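Local atomic coordinates of putative Nitroreductase (Anabaena variabilis ATCC 29413, PDB entry 3EO7), a protein that binds flavin mononucleotide and probably acts as a flavin-dependent oxidoreductase of the nitroreductase family. Residues A[17-22]-A[182-187]; A[300-305]-A[497-502]; A[437-442]-A[454-459]. All coordinates share one frame; numbering follows the deposited sequence. Where two conformers were deposited one is given.

Interaction 1 (A[17-22]-A[182-187]); sequences TKYDPE and YRRICL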
loop_
_atom_site.group_PDB
_atom_site.type_symbol
_atom_site.label_atom_id
_atom_site.label_comp_id
_atom_site.label_asym_id
_atom_site.label_seq_id
_atom_site.Cartn_x
_atom_site.Cartn_y
_atom_site.Cartn_z
ATOM N N THR A 17 17.815 -8.741 2.653
ATOM C CA THR A 17 16.484 -9.107 3.131
ATOM C C THR A 17 15.757 -10.135 2.261
ATOM O O THR A 17 14.600 -10.464 2.502
ATOM C CB THR A 17 15.619 -7.850 3.343
ATOM O OG1 THR A 17 15.600 -7.038 2.163
ATOM C CG2 THR A 17 16.184 -7.029 4.527
ATOM N N LYS A 18 16.463 -10.638 1.259
ATOM C CA LYS A 18 15.923 -11.695 0.399
ATOM C C LYS A 18 15.840 -12.963 1.239
ATOM O O LYS A 18 16.510 -13.074 2.270
ATOM C CB LYS A 18 16.909 -11.968 -0.742
ATOM C CG LYS A 18 17.100 -10.811 -1.719
ATOM C CD LYS A 18 17.963 -11.146 -2.901
ATOM C CE LYS A 18 17.942 -10.031 -3.935
ATOM N NZ LYS A 18 18.921 -10.260 -5.076
ATOM N N TYR A 19 15.060 -13.937 0.773
ATOM C CA TYR A 19 15.121 -15.288 1.326
ATOM C C TYR A 19 15.854 -16.111 0.282
ATOM O O TYR A 19 15.648 -15.918 -0.924
ATOM C CB TYR A 19 13.756 -15.896 1.550
ATOM C CG TYR A 19 13.001 -15.292 2.694
ATOM C CD1 TYR A 19 13.211 -15.719 4.006
ATOM C CD2 TYR A 19 12.062 -14.301 2.459
ATOM C CE1 TYR A 19 12.474 -15.143 5.059
ATOM C CE2 TYR A 19 11.351 -13.736 3.494
ATOM C CZ TYR A 19 11.547 -14.168 4.778
ATOM O OH TYR A 19 10.802 -13.532 5.751
ATOM N N ASP A 20 16.723 -16.990 0.769
ATOM C CA ASP A 20 17.549 -17.869 -0.036
ATOM C C ASP A 20 17.249 -19.321 0.378
ATOM O O ASP A 20 17.323 -19.667 1.564
ATOM C CB ASP A 20 18.996 -17.517 0.260
ATOM C CG ASP A 20 20.006 -18.461 -0.380
ATOM O OD1 ASP A 20 19.651 -19.431 -1.085
ATOM O OD2 ASP A 20 21.200 -18.187 -0.151
ATOM N N PRO A 21 16.891 -20.172 -0.591
ATOM C CA PRO A 21 16.574 -21.533 -0.185
ATOM C C PRO A 21 17.752 -22.201 0.529
ATOM O O PRO A 21 17.533 -23.046 1.360
ATOM C CB PRO A 21 16.281 -22.252 -1.507
ATOM C CG PRO A 21 16.041 -21.191 -2.504
ATOM C CD PRO A 21 16.760 -19.978 -2.046
ATOM N N GLU A 22 18.977 -21.808 0.210
ATOM C CA GLU A 22 20.146 -22.433 0.843
ATOM C C GLU A 22 20.310 -22.068 2.312
ATOM O O GLU A 22 20.922 -22.813 3.079
ATOM C CB GLU A 22 21.401 -22.085 0.049
ATOM C CG GLU A 22 21.447 -22.766 -1.343
ATOM N N TYR A 182 11.119 -3.711 6.860
ATOM C CA TYR A 182 10.953 -2.483 6.082
ATOM C C TYR A 182 10.169 -2.714 4.788
ATOM O O TYR A 182 9.311 -1.887 4.451
ATOM C CB TYR A 182 12.273 -1.777 5.808
ATOM C CG TYR A 182 12.124 -0.294 5.614
ATOM C CD1 TYR A 182 11.793 0.540 6.696
ATOM C CD2 TYR A 182 12.339 0.316 4.374
ATOM C CE1 TYR A 182 11.673 1.913 6.533
ATOM C CE2 TYR A 182 12.245 1.708 4.233
ATOM C CZ TYR A 182 11.922 2.490 5.296
ATOM O OH TYR A 182 11.843 3.850 5.125
ATOM N N ARG A 183 10.396 -3.849 4.099
ATOM C CA ARG A 183 9.606 -4.176 2.916
ATOM C C ARG A 183 8.131 -4.293 3.300
ATOM O O ARG A 183 7.267 -3.674 2.679
ATOM C CB ARG A 183 10.033 -5.526 2.323
ATOM C CG ARG A 183 11.452 -5.574 1.818
ATOM C CD ARG A 183 11.712 -7.007 1.440
ATOM N NE ARG A 183 13.010 -7.343 0.885
ATOM C CZ ARG A 183 13.174 -8.176 -0.149
ATOM N NH1 ARG A 183 12.127 -8.639 -0.826
ATOM N NH2 ARG A 183 14.390 -8.509 -0.545
ATOM N N ARG A 184 7.861 -5.084 4.342
ATOM C CA ARG A 184 6.486 -5.350 4.767
ATOM C C ARG A 184 5.768 -4.073 5.234
ATOM O O ARG A 184 4.593 -3.862 4.915
ATOM C CB ARG A 184 6.416 -6.426 5.876
ATOM C CG ARG A 184 7.198 -7.699 5.588
ATOM C CD ARG A 184 6.750 -8.447 4.352
ATOM N NE ARG A 184 7.361 -9.775 4.394
ATOM C CZ ARG A 184 8.610 -10.058 4.036
ATOM N NH1 ARG A 184 9.389 -9.175 3.432
ATOM N NH2 ARG A 184 9.066 -11.285 4.230
ATOM N N ILE A 185 6.464 -3.226 5.979
ATOM C CA ILE A 185 5.902 -1.975 6.445
ATOM C C ILE A 185 5.444 -1.117 5.274
ATOM O O ILE A 185 4.350 -0.548 5.280
ATOM C CB ILE A 185 6.969 -1.195 7.252
ATOM C CG1 ILE A 185 7.139 -1.813 8.644
ATOM C CG2 ILE A 185 6.581 0.305 7.415
ATOM C CD1 ILE A 185 8.398 -1.340 9.398
ATOM N N CYS A 186 6.291 -1.000 4.256
ATOM C CA CYS A 186 5.942 -0.158 3.108
ATOM C C CYS A 186 4.791 -0.751 2.294
ATOM O O CYS A 186 3.921 -0.015 1.839
ATOM C CB CYS A 186 7.164 0.113 2.270
ATOM S SG CYS A 186 8.385 1.201 3.149
ATOM N N LEU A 187 4.803 -2.067 2.107
ATOM C CA LEU A 187 3.679 -2.768 1.434
ATOM C C LEU A 187 2.387 -2.546 2.203
ATOM O O LEU A 187 1.363 -2.201 1.602
ATOM C CB LEU A 187 3.971 -4.267 1.306
ATOM C CG LEU A 187 5.126 -4.556 0.335
ATOM C CD1 LEU A 187 5.620 -6.006 0.530
ATOM C CD2 LEU A 187 4.667 -4.289 -1.091
HETATM O O HOH W 1 11.738 -10.453 2.255
HETATM O O HOH W 2 7.873 -13.560 5.411
#

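Interaction 2 (A[300-305]-A[497-502]); sequences EDKYNF and NDEAVI. With PGR (R-1,2-propanediol), chain R.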
loop_
_atom_site.group_PDB
_atom_site.type_symbol
_atom_site.label_atom_id
_atom_site.label_comp_id
_atom_site.label_asym_id
_atom_site.label_seq_id
_atom_site.Cartn_x
_atom_site.Cartn_y
_atom_site.Cartn_z
ATOM N N GLU A 300 4.856 4.116 -23.510
ATOM C CA GLU A 300 4.831 2.756 -24.057
ATOM C C GLU A 300 5.232 1.830 -22.926
ATOM O O GLU A 300 6.053 2.197 -22.103
ATOM C CB GLU A 300 5.820 2.617 -25.222
ATOM C CG GLU A 300 5.684 1.322 -26.002
ATOM C CD GLU A 300 6.752 1.151 -27.081
ATOM O OE1 GLU A 300 7.961 1.191 -26.760
ATOM O OE2 GLU A 300 6.377 0.925 -28.251
ATOM N N ASP A 301 4.674 0.628 -22.892
ATOM C CA ASP A 301 5.027 -0.323 -21.848
ATOM C C ASP A 301 6.504 -0.673 -22.023
ATOM O O ASP A 301 7.004 -0.760 -23.143
ATOM C CB ASP A 301 4.123 -1.542 -21.932
ATOM C CG ASP A 301 2.644 -1.182 -21.699
ATOM O OD1 ASP A 301 2.309 -0.740 -20.598
ATOM O OD2 ASP A 301 1.868 -1.345 -22.638
ATOM N N LYS A 302 7.203 -0.886 -20.912
ATOM C CA LYS A 302 8.644 -1.109 -20.936
ATOM C C LYS A 302 9.117 -2.257 -21.805
ATOM O O LYS A 302 10.071 -2.098 -22.542
ATOM C CB LYS A 302 9.165 -1.322 -19.525
ATOM C CG LYS A 302 10.669 -1.532 -19.427
ATOM C CD LYS A 302 11.065 -1.592 -17.937
ATOM C CE LYS A 302 12.473 -1.901 -17.728
ATOM N NZ LYS A 302 12.766 -1.856 -16.269
ATOM N N TYR A 303 8.470 -3.420 -21.705
ATOM C CA TYR A 303 8.929 -4.604 -22.455
ATOM C C TYR A 303 8.035 -4.909 -23.644
ATOM O O TYR A 303 6.915 -5.342 -23.477
ATOM C CB TYR A 303 8.978 -5.813 -21.527
ATOM C CG TYR A 303 10.032 -5.689 -20.452
ATOM C CD1 TYR A 303 11.389 -5.811 -20.775
ATOM C CD2 TYR A 303 9.695 -5.441 -19.134
ATOM C CE1 TYR A 303 12.374 -5.714 -19.809
ATOM C CE2 TYR A 303 10.678 -5.335 -18.155
ATOM C CZ TYR A 303 12.022 -5.469 -18.505
ATOM O OH TYR A 303 13.011 -5.345 -17.561
ATOM N N ASN A 304 8.542 -4.721 -24.850
ATOM C CA ASN A 304 7.725 -4.942 -26.002
ATOM C C ASN A 304 7.402 -6.423 -26.227
ATOM O O ASN A 304 6.297 -6.745 -26.691
ATOM C CB ASN A 304 8.406 -4.384 -27.260
ATOM C CG ASN A 304 8.480 -2.858 -27.263
ATOM O OD1 ASN A 304 7.571 -2.173 -26.779
ATOM N ND2 ASN A 304 9.547 -2.322 -27.851
ATOM N N PHE A 305 8.376 -7.305 -25.962
ATOM C CA PHE A 305 8.221 -8.752 -26.298
ATOM C C PHE A 305 7.496 -8.893 -27.656
ATOM O O PHE A 305 6.450 -9.563 -27.764
ATOM C CB PHE A 305 7.479 -9.518 -25.175
ATOM C CG PHE A 305 8.215 -9.571 -23.887
ATOM C CD1 PHE A 305 9.419 -10.258 -23.782
ATOM C CD2 PHE A 305 7.705 -8.981 -22.753
ATOM C CE1 PHE A 305 10.106 -10.307 -22.566
ATOM C CE2 PHE A 305 8.385 -9.025 -21.552
ATOM C CZ PHE A 305 9.585 -9.675 -21.462
ATOM N N ASN A 497 16.160 -10.451 -15.748
ATOM C CA ASN A 497 17.095 -10.405 -14.619
ATOM C C ASN A 497 17.132 -9.080 -13.863
ATOM O O ASN A 497 17.284 -9.060 -12.646
ATOM C CB ASN A 497 18.521 -10.706 -15.112
ATOM C CG ASN A 497 19.513 -10.838 -13.974
ATOM O OD1 ASN A 497 19.313 -11.635 -13.061
ATOM N ND2 ASN A 497 20.605 -10.077 -14.040
ATOM N N ASP A 498 16.978 -7.978 -14.586
ATOM C CA ASP A 498 17.074 -6.649 -13.984
ATOM C C ASP A 498 15.870 -6.290 -13.123
ATOM O O ASP A 498 15.914 -5.292 -12.425
ATOM C CB ASP A 498 17.236 -5.567 -15.041
ATOM C CG ASP A 498 18.632 -5.557 -15.633
ATOM O OD1 ASP A 498 19.558 -6.177 -15.053
ATOM O OD2 ASP A 498 18.761 -4.951 -16.691
ATOM N N GLU A 499 14.804 -7.082 -13.215
ATOM C CA GLU A 499 13.598 -6.844 -12.442
ATOM C C GLU A 499 13.641 -7.577 -11.111
ATOM O O GLU A 499 13.623 -8.804 -11.079
ATOM C CB GLU A 499 12.368 -7.266 -13.218
ATOM C CG GLU A 499 12.153 -6.557 -14.534
ATOM C CD GLU A 499 11.748 -5.110 -14.416
ATOM O OE1 GLU A 499 11.076 -4.713 -13.408
ATOM O OE2 GLU A 499 12.056 -4.354 -15.364
ATOM N N ALA A 500 13.704 -6.811 -10.023
ATOM C CA ALA A 500 13.638 -7.374 -8.677
ATOM C C ALA A 500 12.163 -7.511 -8.310
ATOM O O ALA A 500 11.409 -6.562 -8.432
ATOM C CB ALA A 500 14.316 -6.472 -7.679
ATOM N N VAL A 501 11.751 -8.685 -7.858
ATOM C CA VAL A 501 10.385 -8.892 -7.398
ATOM C C VAL A 501 10.202 -8.151 -6.071
ATOM O O VAL A 501 11.015 -8.325 -5.137
ATOM C CB VAL A 501 10.047 -10.389 -7.223
ATOM C CG1 VAL A 501 8.693 -10.558 -6.561
ATOM C CG2 VAL A 501 10.108 -11.130 -8.582
ATOM N N ILE A 502 9.169 -7.311 -6.027
ATOM C CA ILE A 502 8.802 -6.488 -4.864
ATOM C C ILE A 502 7.631 -7.086 -4.083
ATOM O O ILE A 502 7.597 -7.030 -2.871
ATOM C CB ILE A 502 8.374 -5.053 -5.365
ATOM C CG1 ILE A 502 9.521 -4.398 -6.136
ATOM C CG2 ILE A 502 7.906 -4.161 -4.230
ATOM C CD1 ILE A 502 10.778 -4.372 -5.338
HETATM C C1 PGR R . 17.182 -11.439 -9.322
HETATM C C2 PGR R . 17.827 -12.263 -10.444
HETATM C C3 PGR R . 19.330 -12.395 -10.229
HETATM O O1 PGR R . 16.733 -10.169 -9.840
HETATM O O2 PGR R . 17.297 -13.601 -10.529
HETATM O O HOH W 3 11.290 -1.825 -13.692
#

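Interaction 3 (A[437-442]-A[454-459]); sequences HTSDLK and RYLHMD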
loop_
_atom_site.group_PDB
_atom_site.type_symbol
_atom_site.label_atom_id
_atom_site.label_comp_id
_atom_site.label_asym_id
_atom_site.label_seq_id
_atom_site.Cartn_x
_atom_site.Cartn_y
_atom_site.Cartn_z
ATOM N N HIS A 437 4.756 -7.980 -8.827
ATOM C CA HIS A 437 5.152 -6.616 -9.062
ATOM C C HIS A 437 6.662 -6.579 -8.934
ATOM O O HIS A 437 7.237 -7.083 -7.960
ATOM C CB HIS A 437 4.485 -5.682 -8.041
ATOM C CG HIS A 437 3.025 -5.530 -8.268
ATOM N ND1 HIS A 437 2.094 -5.780 -7.287
ATOM C CD2 HIS A 437 2.330 -5.203 -9.383
ATOM C CE1 HIS A 437 0.885 -5.570 -7.779
ATOM N NE2 HIS A 437 0.995 -5.230 -9.057
ATOM N N THR A 438 7.304 -5.974 -9.921
ATOM C CA THR A 438 8.743 -5.925 -9.968
ATOM C C THR A 438 9.250 -4.526 -10.291
ATOM O O THR A 438 8.497 -3.654 -10.727
ATOM C CB THR A 438 9.281 -6.880 -11.061
ATOM O OG1 THR A 438 9.065 -6.298 -12.347
ATOM C CG2 THR A 438 8.625 -8.311 -10.986
ATOM N N SER A 439 10.535 -4.329 -10.065
ATOM C CA SER A 439 11.192 -3.083 -10.405
ATOM C C SER A 439 12.679 -3.253 -10.639
ATOM O O SER A 439 13.344 -4.008 -9.941
ATOM C CB SER A 439 11.004 -2.049 -9.270
ATOM O OG SER A 439 11.473 -0.763 -9.637
ATOM N N ASP A 440 13.194 -2.571 -11.644
ATOM C CA ASP A 440 14.614 -2.464 -11.834
ATOM C C ASP A 440 15.101 -1.460 -10.801
ATOM O O ASP A 440 14.945 -0.253 -10.956
ATOM C CB ASP A 440 14.936 -2.034 -13.274
ATOM C CG ASP A 440 16.408 -1.747 -13.503
ATOM O OD1 ASP A 440 17.226 -1.590 -12.549
ATOM O OD2 ASP A 440 16.749 -1.674 -14.707
ATOM N N LEU A 441 15.641 -1.971 -9.702
ATOM C CA LEU A 441 16.044 -1.096 -8.590
ATOM C C LEU A 441 17.118 -0.083 -8.942
ATOM O O LEU A 441 17.037 1.063 -8.499
ATOM C CB LEU A 441 16.525 -1.936 -7.405
ATOM C CG LEU A 441 15.556 -2.829 -6.694
ATOM C CD1 LEU A 441 16.315 -3.507 -5.505
ATOM C CD2 LEU A 441 14.300 -2.061 -6.223
ATOM N N LYS A 442 18.116 -0.480 -9.733
ATOM C CA LYS A 442 19.185 0.450 -10.119
ATOM C C LYS A 442 18.594 1.653 -10.849
ATOM O O LYS A 442 18.942 2.815 -10.551
ATOM C CB LYS A 442 20.215 -0.254 -10.987
ATOM C CG LYS A 442 21.411 0.585 -11.332
ATOM C CD LYS A 442 22.287 -0.153 -12.375
ATOM N N ARG A 454 11.043 2.995 -0.594
ATOM C CA ARG A 454 9.758 3.232 0.063
ATOM C C ARG A 454 8.631 3.348 -0.978
ATOM O O ARG A 454 7.590 2.748 -0.854
ATOM C CB ARG A 454 9.773 4.569 0.809
ATOM C CG ARG A 454 10.810 4.707 1.858
ATOM C CD ARG A 454 10.538 6.048 2.573
ATOM N NE ARG A 454 11.628 6.410 3.438
ATOM C CZ ARG A 454 11.658 7.519 4.190
ATOM N NH1 ARG A 454 10.632 8.363 4.172
ATOM N NH2 ARG A 454 12.705 7.756 4.953
ATOM N N TYR A 455 8.901 4.146 -2.003
ATOM C CA TYR A 455 7.916 4.466 -3.034
ATOM C C TYR A 455 7.467 3.224 -3.769
ATOM O O TYR A 455 6.277 3.035 -4.034
ATOM C CB TYR A 455 8.454 5.467 -4.039
ATOM C CG TYR A 455 8.909 6.825 -3.497
ATOM C CD1 TYR A 455 8.338 7.399 -2.361
ATOM C CD2 TYR A 455 9.831 7.590 -4.208
ATOM C CE1 TYR A 455 8.711 8.632 -1.941
ATOM C CE2 TYR A 455 10.231 8.860 -3.785
ATOM C CZ TYR A 455 9.659 9.385 -2.629
ATOM O OH TYR A 455 9.999 10.652 -2.173
ATOM N N LEU A 456 8.422 2.379 -4.106
ATOM C CA LEU A 456 8.119 1.160 -4.856
ATOM C C LEU A 456 7.175 0.235 -4.086
ATOM O O LEU A 456 6.198 -0.306 -4.653
ATOM C CB LEU A 456 9.413 0.378 -5.173
ATOM C CG LEU A 456 10.407 1.007 -6.126
ATOM C CD1 LEU A 456 11.750 0.249 -6.194
ATOM C CD2 LEU A 456 9.740 1.163 -7.530
ATOM N N HIS A 457 7.494 0.017 -2.814
ATOM C CA HIS A 457 6.750 -0.916 -1.980
ATOM C C HIS A 457 5.374 -0.335 -1.662
ATOM O O HIS A 457 4.382 -1.057 -1.717
ATOM C CB HIS A 457 7.568 -1.293 -0.734
ATOM C CG HIS A 457 8.651 -2.277 -1.026
ATOM N ND1 HIS A 457 9.867 -1.913 -1.580
ATOM C CD2 HIS A 457 8.692 -3.621 -0.879
ATOM C CE1 HIS A 457 10.611 -2.993 -1.737
ATOM N NE2 HIS A 457 9.920 -4.044 -1.341
HETATM N N MSE A 458 5.304 0.980 -1.398
HETATM C CA MSE A 458 3.989 1.593 -1.169
HETATM C C MSE A 458 3.126 1.508 -2.440
HETATM O O MSE A 458 1.935 1.192 -2.373
HETATM C CB MSE A 458 4.106 3.017 -0.665
HETATM C CG MSE A 458 4.541 3.050 0.798
HETATM SE SE MSE A 458 4.513 4.847 1.549
HETATM C CE MSE A 458 6.066 5.589 0.725
ATOM N N ASP A 459 3.704 1.768 -3.606
ATOM C CA ASP A 459 2.930 1.665 -4.846
ATOM C C ASP A 459 2.435 0.236 -5.100
ATOM O O ASP A 459 1.290 0.054 -5.515
ATOM C CB ASP A 459 3.726 2.166 -6.046
ATOM C CG ASP A 459 3.756 3.692 -6.149
ATOM O OD1 ASP A 459 2.964 4.391 -5.440
ATOM O OD2 ASP A 459 4.609 4.185 -6.963
#

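Interaction 1 (A[17-22]-A[182-187])
T17 and R183 run past each other in opposite directions, and the guanidinium of R183 turns its edge to the threonine hydroxyl. R183 NE donates to T17 OG1 at 2.9 Å with an N-H...O angle of 152°, and OG1 lies almost in the guanidinium plane. The hydroxyl's own proton goes to a backbone carbonyl of the preceding helix, that of Y13 being the stronger partner, with H14 O also near. A threonine suits this place because its hydroxyl can accept from the arginine and donate to a helix carbonyl at once. R183, extended from CG to NE, spans the gap, and its NH1 ends in a salt bridge with D486. The carbonyl O of T17 lies over one face of the same guanidinium, offset toward its rim. K18 CG passes 3.7 Å from R183 NH2, while its ammonium turns off to E15 and D487.

R184 takes a different course. Its chain is bent at chi2 (-61°), which swings the guanidinium toward Y19, whose ring plane stands 57° from it; NH2 approaches in the plane of the ring, at the edge near CE2 and OH. Two waters join the loop to this arginine: one donates to T17 O and accepts from R184 NH1, and the other accepts from R184 NH2 at 2.8 Å and bonds to Y19 OH. Water thus takes up N-H donors of the buried R184 guanidinium.

The loop following helix 9-16 is in this way fastened to the beginning of helix 181-202, with helix 486-493 beside K18, helix 452-473 against R183, and L187 touching the flavin farther along.

Interaction 2 (A[300-305]-A[497-502])
E499 OE2 is gripped by two donors from the loop 300-305, Y303 OH at 2.6 Å and K302 NZ at 2.8 Å. The tyrosine uses the anti lone pair, on the side away from the other carboxylate oxygen, whereas the ammonium arrives on the syn side, 17° out of the carboxylate plane. Because the donors take different sides of the oxygen, a phenol and a charged amine can share it. The carboxylate meets the tyrosine at the ring's edge, with the two planes 80° apart.

K302 is fully extended, with CG anti to the backbone N (chi1 -179°), so a long flexible residue carries its charge across from an exposed position. K302 CG lies above one face of the Y303 ring, offset toward its rim, and the two neighbours approach the glutamate together. E499 folds at chi2 to present its acid to them.

A water joins the polar cluster, accepting from K302 NZ at 3.0 Å and probably donating to E499 OE1 (2.9 Å), though other acceptors compete for its protons. The same OE1 is hydrogen-bonded to T438 on strand 433-439. Elsewhere on segment 497-502, a propanediol, probably from the crystallisation liquor, donates to N497 O.

E499 is buried, and its negative charge is balanced by an ammonium and further eased by hydroxyl donors; such surroundings would probably favour the ionised carboxylate, and the two bonds to OE2 tie loop 300-305 to the segment leading into strand 500-508.

Interaction 3 (A[437-442]-A[454-459])
L456 points from helix 452-473 toward S439 and L441, and its side chain can be followed outward. CB leads to CG, placed anti to the carbonyl carbon (chi1 -67°), and CG comes within 4.1 Å of S439 OG. There the chain forks. CD2 goes to the serine, 3.3 Å from S439 OG and 3.9 Å from S439 CB. CD1 goes to the leucine, meeting L441 CD2 at 3.4 Å, tighter than ordinary van der Waals contact, while also lying 3.6 Å from S439 OG. The two leucine side chains cross at a slant, so one methyl of each does the touching.

The serine is small enough for a branched chain to lie against it. With chi1 at -172°, OG lies beside the carbonyl carbon, and its hydrogen bond is made to the carbonyl of L379 rather than to anything on the helix segment. Thus the helix presents hydrocarbon to a hydroxyl whose polar need is met elsewhere. Were L456 replaced by alanine, CG and both methyls would go, which is likely to open a gap beside S439 and leave L441 CD2 without this apolar partner.

D440, between these two residues, is the N-cap of helix 441-448, its OD1 accepting from S443 N. The contact therefore lies where strand 433-439 turns into that helix, against helix 452-473; strand 500-508 pairs with 433-439 at S439, and its A500 also touches L441.

Overall arrangement
Interactions 1 and 3 are buried, yet their chemistry is unlike: interaction 1 is a hydrated meeting of arginines with a loop, interaction 3 a contact of leucine methyls with each other and with a serine side chain, without a hydrogen bond across it. Interaction 2 is only partly buried and farthest of the three from the chain's centre; there charge and hydroxyls do the work. Helices 181-202 and 452-473 bring 1 and 3 together, as C186 and L187 pack on H457 and M458. Interactions 2 and 3 reach the same sheet through adjacent strands 500-508 and 433-439, where I502 N lies 2.7 Å from H437 O, a probable hydrogen bond. Interaction 1 alone contributes a flavin-pocket residue, L187, which also packs on the backbone carbonyl of I502.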